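Local coordinates for protein anti-restriction endonuclease (Enterobacteria phage T4, PDB 3WX4) that acts as a DNA mimic that inhibits DNA binding by the bacterial histone-like protein H-NS and strongly inhibits the host McrA restriction endonuclease, at residues Val9-Ile15 and Gly59-Pro65; Ile17-Leu21 and Ile87-Phe91; Glu35-Leu40 and Tyr81-Tyr85. All blocks are in the same frame, centred on the assembly; numbering follows the deposited sequence.

Contact 1: residues Val9-Ile15 and Gly59-Pro65; sequences VQYTFKI and GYFYVIP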
# COMPACT_ATOMS: atom_id res chain seq x y z
N VAL A 9 12.37 0.87 2.12
CA VAL A 9 12.78 -0.44 1.66
C VAL A 9 11.68 -1.26 0.98
O VAL A 9 10.55 -1.28 1.45
CB VAL A 9 13.33 -1.25 2.85
CG1 VAL A 9 13.83 -2.62 2.37
CG2 VAL A 9 14.50 -0.46 3.51
N GLN A 10 12.02 -1.91 -0.13
CA GLN A 10 11.08 -2.81 -0.82
C GLN A 10 11.73 -4.20 -0.65
O GLN A 10 12.87 -4.39 -1.08
CB GLN A 10 10.97 -2.48 -2.31
CG GLN A 10 10.31 -3.61 -3.13
CD GLN A 10 10.11 -3.25 -4.62
OE1 GLN A 10 10.33 -4.10 -5.52
NE2 GLN A 10 9.66 -2.03 -4.89
N TYR A 11 11.03 -5.17 -0.04
CA TYR A 11 11.62 -6.48 0.18
C TYR A 11 11.19 -7.46 -0.90
O TYR A 11 10.13 -7.29 -1.49
CB TYR A 11 11.13 -7.05 1.51
CG TYR A 11 11.56 -6.24 2.70
CD1 TYR A 11 12.79 -6.46 3.29
CD2 TYR A 11 10.78 -5.18 3.17
CE1 TYR A 11 13.26 -5.63 4.32
CE2 TYR A 11 11.24 -4.35 4.21
CZ TYR A 11 12.50 -4.59 4.77
OH TYR A 11 13.04 -3.75 5.73
N THR A 12 12.03 -8.48 -1.15
CA THR A 12 11.68 -9.55 -2.07
C THR A 12 11.49 -10.73 -1.14
O THR A 12 12.43 -11.18 -0.45
CB THR A 12 12.79 -9.85 -3.06
OG1 THR A 12 12.93 -8.75 -3.93
CG2 THR A 12 12.46 -11.08 -3.87
N PHE A 13 10.27 -11.20 -1.05
CA PHE A 13 9.93 -12.30 -0.18
C PHE A 13 9.70 -13.53 -1.07
O PHE A 13 8.85 -13.48 -1.95
CB PHE A 13 8.64 -11.95 0.58
CG PHE A 13 8.26 -12.96 1.61
CD1 PHE A 13 6.96 -13.46 1.66
CD2 PHE A 13 9.20 -13.41 2.55
CE1 PHE A 13 6.58 -14.39 2.62
CE2 PHE A 13 8.84 -14.34 3.53
CZ PHE A 13 7.52 -14.85 3.58
N LYS A 14 10.45 -14.61 -0.85
CA LYS A 14 10.28 -15.82 -1.64
C LYS A 14 9.37 -16.75 -0.91
O LYS A 14 9.58 -17.02 0.28
CB LYS A 14 11.62 -16.52 -1.85
CG LYS A 14 11.59 -17.83 -2.64
CD LYS A 14 13.07 -18.19 -2.97
CE LYS A 14 13.23 -19.63 -3.34
NZ LYS A 14 14.66 -19.98 -3.36
N ILE A 15 8.33 -17.23 -1.58
CA ILE A 15 7.44 -18.12 -0.93
C ILE A 15 7.68 -19.43 -1.61
O ILE A 15 7.18 -19.70 -2.72
CB ILE A 15 5.98 -17.63 -1.04
CG1 ILE A 15 5.86 -16.25 -0.39
CG2 ILE A 15 5.05 -18.58 -0.34
CD1 ILE A 15 4.45 -15.64 -0.48
N GLY A 59 6.59 -17.02 -7.69
CA GLY A 59 6.73 -17.42 -6.30
C GLY A 59 7.41 -16.36 -5.41
O GLY A 59 7.46 -16.54 -4.16
N TYR A 60 7.97 -15.30 -5.99
CA TYR A 60 8.59 -14.22 -5.21
C TYR A 60 7.63 -13.05 -5.26
O TYR A 60 6.98 -12.83 -6.28
CB TYR A 60 9.86 -13.66 -5.81
CG TYR A 60 11.00 -14.59 -6.14
CD1 TYR A 60 10.95 -15.97 -5.88
CD2 TYR A 60 12.15 -14.07 -6.71
CE1 TYR A 60 12.04 -16.80 -6.20
CE2 TYR A 60 13.22 -14.87 -7.01
CZ TYR A 60 13.15 -16.23 -6.75
OH TYR A 60 14.27 -16.96 -7.05
N PHE A 61 7.58 -12.26 -4.19
CA PHE A 61 6.68 -11.08 -4.10
C PHE A 61 7.44 -9.87 -3.65
O PHE A 61 8.38 -10.02 -2.86
CB PHE A 61 5.58 -11.37 -3.09
CG PHE A 61 4.69 -12.47 -3.51
CD1 PHE A 61 3.52 -12.18 -4.19
CD2 PHE A 61 5.10 -13.80 -3.37
CE1 PHE A 61 2.75 -13.21 -4.73
CE2 PHE A 61 4.36 -14.85 -3.91
CZ PHE A 61 3.16 -14.55 -4.61
N TYR A 62 7.10 -8.69 -4.16
CA TYR A 62 7.78 -7.50 -3.63
C TYR A 62 6.89 -7.15 -2.43
O TYR A 62 5.68 -7.45 -2.44
CB TYR A 62 7.87 -6.33 -4.61
CG TYR A 62 6.56 -5.77 -5.15
CD1 TYR A 62 5.75 -4.97 -4.36
CD2 TYR A 62 6.15 -6.04 -6.47
CE1 TYR A 62 4.55 -4.45 -4.83
CE2 TYR A 62 4.94 -5.54 -6.97
CZ TYR A 62 4.14 -4.74 -6.15
OH TYR A 62 2.94 -4.23 -6.55
N VAL A 63 7.49 -6.58 -1.38
CA VAL A 63 6.70 -6.24 -0.19
C VAL A 63 7.23 -4.88 0.30
O VAL A 63 8.45 -4.70 0.42
CB VAL A 63 6.91 -7.28 0.93
CG1 VAL A 63 6.14 -6.89 2.16
CG2 VAL A 63 6.41 -8.64 0.48
N ILE A 64 6.32 -3.93 0.47
CA ILE A 64 6.65 -2.59 0.94
C ILE A 64 5.73 -2.26 2.12
O ILE A 64 4.53 -2.01 1.94
CB ILE A 64 6.46 -1.52 -0.16
CG1 ILE A 64 7.30 -1.89 -1.38
CG2 ILE A 64 6.99 -0.13 0.34
CD1 ILE A 64 6.86 -1.15 -2.66
N PRO A 65 6.28 -2.29 3.34
CA PRO A 65 5.53 -1.99 4.57
C PRO A 65 5.38 -0.49 4.71
O PRO A 65 6.24 0.26 4.23
CB PRO A 65 6.41 -2.60 5.67
CG PRO A 65 7.78 -2.29 5.16
CD PRO A 65 7.67 -2.65 3.66

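Contact 2: residues Ile17-Leu21 and Ile87-Phe91; sequences ILEKL and IEDYF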
# COMPACT_ATOMS: atom_id res chain seq x y z
N ILE A 17 6.69 -22.68 -1.30
CA ILE A 17 5.64 -23.56 -1.76
C ILE A 17 4.92 -23.00 -3.00
O ILE A 17 4.42 -23.79 -3.83
CB ILE A 17 4.63 -23.89 -0.64
CG1 ILE A 17 3.92 -25.18 -1.00
CG2 ILE A 17 3.60 -22.76 -0.44
CD1 ILE A 17 3.17 -25.85 0.19
N LEU A 18 4.89 -21.68 -3.16
CA LEU A 18 4.21 -21.10 -4.35
C LEU A 18 5.11 -21.21 -5.53
O LEU A 18 4.63 -21.46 -6.66
CB LEU A 18 3.82 -19.62 -4.15
CG LEU A 18 2.51 -19.47 -3.35
CD1 LEU A 18 2.36 -17.97 -2.95
CD2 LEU A 18 1.27 -19.99 -4.16
N GLU A 19 6.43 -21.01 -5.31
CA GLU A 19 7.37 -21.17 -6.42
C GLU A 19 7.27 -22.63 -6.93
O GLU A 19 7.26 -22.87 -8.14
CB GLU A 19 8.81 -20.91 -5.99
CG GLU A 19 9.82 -21.22 -7.08
CD GLU A 19 11.25 -20.94 -6.66
OE1 GLU A 19 11.60 -21.40 -5.52
OE2 GLU A 19 11.99 -20.28 -7.43
N LYS A 20 7.21 -23.60 -6.02
CA LYS A 20 7.09 -24.97 -6.46
C LYS A 20 5.76 -25.25 -7.17
O LYS A 20 5.72 -26.08 -8.09
CB LYS A 20 7.22 -25.93 -5.28
CG LYS A 20 8.64 -26.23 -4.95
CD LYS A 20 8.73 -26.90 -3.58
CE LYS A 20 10.02 -27.72 -3.48
NZ LYS A 20 10.01 -28.92 -4.45
N LEU A 21 4.67 -24.64 -6.71
CA LEU A 21 3.38 -24.84 -7.37
C LEU A 21 3.46 -24.31 -8.82
O LEU A 21 2.93 -24.94 -9.77
CB LEU A 21 2.26 -24.11 -6.62
CG LEU A 21 0.87 -24.32 -7.27
CD1 LEU A 21 0.47 -25.75 -7.08
CD2 LEU A 21 -0.15 -23.39 -6.64
N ILE A 87 -1.61 -25.68 -0.18
CA ILE A 87 -0.98 -26.03 -1.43
C ILE A 87 -0.26 -27.40 -1.39
O ILE A 87 -0.09 -28.04 -2.42
CB ILE A 87 -0.06 -24.92 -1.83
CG1 ILE A 87 -0.89 -23.62 -1.93
CG2 ILE A 87 0.57 -25.25 -3.24
CD1 ILE A 87 -0.10 -22.34 -1.99
N GLU A 88 0.12 -27.85 -0.19
CA GLU A 88 0.76 -29.16 -0.04
C GLU A 88 -0.11 -30.24 -0.72
O GLU A 88 0.40 -31.19 -1.26
CB GLU A 88 0.89 -29.51 1.46
CG GLU A 88 1.91 -28.64 2.20
CD GLU A 88 1.34 -27.30 2.68
OE1 GLU A 88 0.08 -27.11 2.67
OE2 GLU A 88 2.17 -26.45 3.08
N ASP A 89 -1.42 -30.09 -0.64
CA ASP A 89 -2.34 -31.04 -1.23
C ASP A 89 -1.99 -31.38 -2.69
O ASP A 89 -2.04 -32.54 -3.11
CB ASP A 89 -3.77 -30.49 -1.24
CG ASP A 89 -4.44 -30.51 0.15
OD1 ASP A 89 -3.78 -30.79 1.17
OD2 ASP A 89 -5.66 -30.21 0.21
N TYR A 90 -1.65 -30.36 -3.48
CA TYR A 90 -1.40 -30.60 -4.91
C TYR A 90 -0.24 -31.48 -5.23
O TYR A 90 -0.29 -32.28 -6.19
CB TYR A 90 -1.26 -29.26 -5.63
CG TYR A 90 -2.51 -28.44 -5.44
CD1 TYR A 90 -3.73 -28.85 -5.98
CD2 TYR A 90 -2.49 -27.29 -4.64
CE1 TYR A 90 -4.92 -28.12 -5.73
CE2 TYR A 90 -3.65 -26.57 -4.38
CZ TYR A 90 -4.85 -26.99 -4.93
OH TYR A 90 -5.96 -26.25 -4.66
N PHE A 91 0.83 -31.34 -4.46
CA PHE A 91 2.00 -32.16 -4.75
C PHE A 91 1.76 -33.64 -4.56
O PHE A 91 2.48 -34.47 -5.12
CB PHE A 91 3.18 -31.67 -3.93
CG PHE A 91 3.53 -30.24 -4.22
CD1 PHE A 91 4.11 -29.87 -5.44
CD2 PHE A 91 3.20 -29.24 -3.30
CE1 PHE A 91 4.37 -28.52 -5.73
CE2 PHE A 91 3.45 -27.89 -3.58
CZ PHE A 91 4.04 -27.52 -4.79

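Contact 3: residues Glu35-Leu40 and Tyr81-Tyr85; sequences ELVEEL and YVHDY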
# COMPACT_ATOMS: atom_id res chain seq x y z
N GLU A 35 -5.55 -14.07 -6.34
CA GLU A 35 -6.54 -13.94 -5.28
C GLU A 35 -5.79 -13.59 -4.00
O GLU A 35 -6.26 -12.77 -3.21
CB GLU A 35 -7.33 -15.22 -5.06
CG GLU A 35 -8.32 -15.07 -3.91
CD GLU A 35 -9.11 -16.35 -3.60
OE1 GLU A 35 -10.26 -16.43 -4.06
OE2 GLU A 35 -8.61 -17.27 -2.88
N LEU A 36 -4.60 -14.17 -3.83
CA LEU A 36 -3.82 -13.89 -2.65
C LEU A 36 -3.49 -12.41 -2.52
O LEU A 36 -3.70 -11.76 -1.45
CB LEU A 36 -2.53 -14.74 -2.66
CG LEU A 36 -1.49 -14.41 -1.58
CD1 LEU A 36 -2.04 -14.85 -0.22
CD2 LEU A 36 -0.17 -15.20 -1.88
N VAL A 37 -2.97 -11.84 -3.59
CA VAL A 37 -2.60 -10.43 -3.62
C VAL A 37 -3.84 -9.56 -3.45
O VAL A 37 -3.82 -8.55 -2.76
CB VAL A 37 -1.90 -10.10 -4.98
CG1 VAL A 37 -1.76 -8.61 -5.16
CG2 VAL A 37 -0.47 -10.76 -4.96
N GLU A 38 -4.93 -9.96 -4.06
CA GLU A 38 -6.12 -9.12 -3.95
C GLU A 38 -6.66 -9.12 -2.51
O GLU A 38 -6.98 -8.05 -1.97
CB GLU A 38 -7.19 -9.64 -4.90
CG GLU A 38 -8.48 -8.84 -4.80
CD GLU A 38 -9.45 -9.35 -5.81
OE1 GLU A 38 -9.12 -9.29 -7.02
OE2 GLU A 38 -10.52 -9.84 -5.39
N GLU A 39 -6.73 -10.30 -1.91
CA GLU A 39 -7.23 -10.41 -0.54
C GLU A 39 -6.32 -9.74 0.46
O GLU A 39 -6.82 -9.14 1.41
CB GLU A 39 -7.50 -11.87 -0.12
CG GLU A 39 -8.81 -12.41 -0.72
CD GLU A 39 -9.22 -13.82 -0.20
OE1 GLU A 39 -10.28 -14.33 -0.69
OE2 GLU A 39 -8.49 -14.39 0.67
N LEU A 40 -5.01 -9.84 0.28
CA LEU A 40 -4.09 -9.18 1.21
C LEU A 40 -4.29 -7.67 1.14
O LEU A 40 -4.25 -6.98 2.16
CB LEU A 40 -2.63 -9.53 0.91
CG LEU A 40 -2.23 -10.98 1.32
CD1 LEU A 40 -0.87 -11.34 0.65
CD2 LEU A 40 -2.12 -11.11 2.88
N TYR A 81 -2.30 -16.36 5.09
CA TYR A 81 -3.14 -16.45 3.89
C TYR A 81 -2.64 -17.56 2.99
O TYR A 81 -3.44 -18.31 2.47
CB TYR A 81 -3.12 -15.13 3.12
CG TYR A 81 -3.97 -14.07 3.76
CD1 TYR A 81 -5.21 -13.74 3.22
CD2 TYR A 81 -3.51 -13.36 4.87
CE1 TYR A 81 -5.98 -12.69 3.77
CE2 TYR A 81 -4.25 -12.33 5.43
CZ TYR A 81 -5.48 -11.99 4.87
OH TYR A 81 -6.20 -10.93 5.38
N VAL A 82 -1.33 -17.67 2.82
CA VAL A 82 -0.78 -18.74 1.96
C VAL A 82 -1.14 -20.13 2.49
O VAL A 82 -1.64 -21.00 1.75
CB VAL A 82 0.80 -18.61 1.79
CG1 VAL A 82 1.39 -19.90 1.09
CG2 VAL A 82 1.13 -17.33 1.03
N HIS A 83 -0.94 -20.35 3.80
CA HIS A 83 -1.24 -21.68 4.36
C HIS A 83 -2.67 -22.06 4.17
O HIS A 83 -3.02 -23.25 4.07
CB HIS A 83 -0.89 -21.74 5.84
CG HIS A 83 0.57 -21.62 6.09
ND1 HIS A 83 1.50 -22.40 5.43
CD2 HIS A 83 1.28 -20.80 6.92
CE1 HIS A 83 2.71 -22.06 5.84
NE2 HIS A 83 2.61 -21.10 6.74
N ASP A 84 -3.54 -21.06 4.13
CA ASP A 84 -4.94 -21.37 3.96
C ASP A 84 -5.26 -22.10 2.66
O ASP A 84 -6.25 -22.83 2.61
CB ASP A 84 -5.78 -20.11 4.07
CG ASP A 84 -7.26 -20.44 4.21
OD1 ASP A 84 -7.59 -21.15 5.20
OD2 ASP A 84 -8.08 -20.02 3.35
N TYR A 85 -4.46 -21.91 1.59
CA TYR A 85 -4.73 -22.64 0.35
C TYR A 85 -4.33 -24.12 0.45
O TYR A 85 -4.68 -24.94 -0.41
CB TYR A 85 -3.98 -22.01 -0.83
CG TYR A 85 -4.55 -20.68 -1.22
CD1 TYR A 85 -5.66 -20.61 -2.08
CD2 TYR A 85 -4.04 -19.50 -0.70
CE1 TYR A 85 -6.24 -19.40 -2.40
CE2 TYR A 85 -4.62 -18.25 -1.02
CZ TYR A 85 -5.73 -18.22 -1.87
OH TYR A 85 -6.35 -17.01 -2.16
O HOH W 1 -6.30 -15.30 -0.15

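Contact 1: residues Val9-Ile15 and Gly59-Pro65
Strands 9-14 and 60-65 run antiparallel, their axes approaching to 4.4 Å at 147°. Y11 and V63 form a hydrogen-bonded pair (Y11 N to V63 O and V63 N to Y11 O, both 2.7 Å), as do F13 and F61 (F13 N to F61 O 2.9 Å, F61 N to F13 O 2.8 Å); T12-Y62 and K14-Y60 are the non-hydrogen-bonded pairs. I15 N extends the pairing to G59 O at 2.8 Å. G59 has a positive phi of 84°, where a CB would be jammed against the preceding carbonyl oxygen. Strand 60-65 is the central strand of a three-stranded antiparallel sheet, and residues Q10 to F13 also pair with a strand of the second subunit, so the sheet continues across the dimer. Y11, F13, F61 and V63 project from one face: F13 CB meets V63 CG2 at 4.0 Å, and apolar side chains suit this face because helix 71-84 packs on Y11, F13 and V63. I15 CD1 reaches F61 CD2 at 3.5 Å. On the T12, K14, Y60 and Y62 face, the aliphatic part of K14 lies by Y60 (CD to CE1 3.7 Å), while the T12 hydroxyl bonds to Y52.

Contact 2: residues Ile17-Leu21 and Ile87-Phe91
Here the short C-terminal helical turn docks onto helix 16-24 by apolar helix-to-helix packing, with no hydrogen bond between the two segments. Two bumps project from 87-91. The first, I87, enters the hollow between I17, L18 and L21: its CB lies 3.9 Å from I17 CD1, its CD1 3.5 Å from L18 CD2, and its CG2 3.9 Å from L21 CD1. Branched aliphatic side chains suit this place, since they fit closely round one another and need no polar partner. The second bump is F91, whose ring points edge-first at I17 and L21, I17 CG1 lying 3.8 Å from F91 CE2. K20 offers only the base of its side chain, CB at 3.6 Å from F91 CZ, and its amine leads away. Y90 also touches the end of L21, its CD2 4.1 Å from L21 CD1, and reaches L28 on helix 26-43. The tip of the F91 ring, CZ, comes within 3.5 Å of L21 N, whose hydrogen bond is made to I17 O within the helix at 3.0 Å.

Contact 3: residues Glu35-Leu40 and Tyr81-Tyr85
Y81, Y85 and L36 bury the most surface where helix 26-43 meets the C-terminal end of helix 71-84. L36 is the apolar piece that both tyrosines close upon. Its CD1 packs 3.5 Å from Y81 CB and meets the edge of the other ring at Y85 CE2, 4.3 Å away, while L36 CD2 lies 3.8 Å from V82 CG2. A leucine suits the spot because its forked end can address several neighbours at once; beyond this pair of segments it also touches L18 of helix 16-24.

Y81 turns a ring face to L40, one helical turn on from L36. L40 CD2 stands 3.5 Å from the centroid of the Y81 ring and 21° off its normal, a CH-pi contact that a flat aromatic ring is well shaped to receive. The Y81 hydroxyl makes a weak hydrogen bond with N44.

Y85 combines an apolar ring with a polar tip that extends to the acidic side of helix 26-43. Its OH donates a very short hydrogen bond, 2.4 Å, to E35 OE2. A water donates to Y85 OH at 2.6 Å and to E39 OE2 at 2.5 Å, tying in the carboxylate one turn further along. Tyrosine suits this border position, being greasy inside and hydrogen-bonding outside. The arrangement is helix-to-helix packing in an alpha+beta fold, apolar within and polar at its rim, and the carboxylates at that rim are consistent with the negative charge expected of a DNA mimic.

Overall arrangement
The segments follow the chain as 9-15, 17-21, 35-40, 59-65, 81-85 and 87-91. Contact 1 crosses both of the others along the chain, whereas contact 3 is nested inside the loop closed by contact 2. Contact 1 belongs to the sheet; contact 3 joins helices 26-43 and 71-84, and contact 2 lies at the far end, where the C-terminal turn meets helix 16-24. Centres are about 19 Å apart for contacts 1 and 2 and about 14 Å for each other pair. A continuous apolar core links them: F61 touches L18 and V37, I15 touches V82, and L18 meets both L36 and V82. Distant parts of the sequence are thereby gathered into one compact subunit, which the sheet joins to its partner.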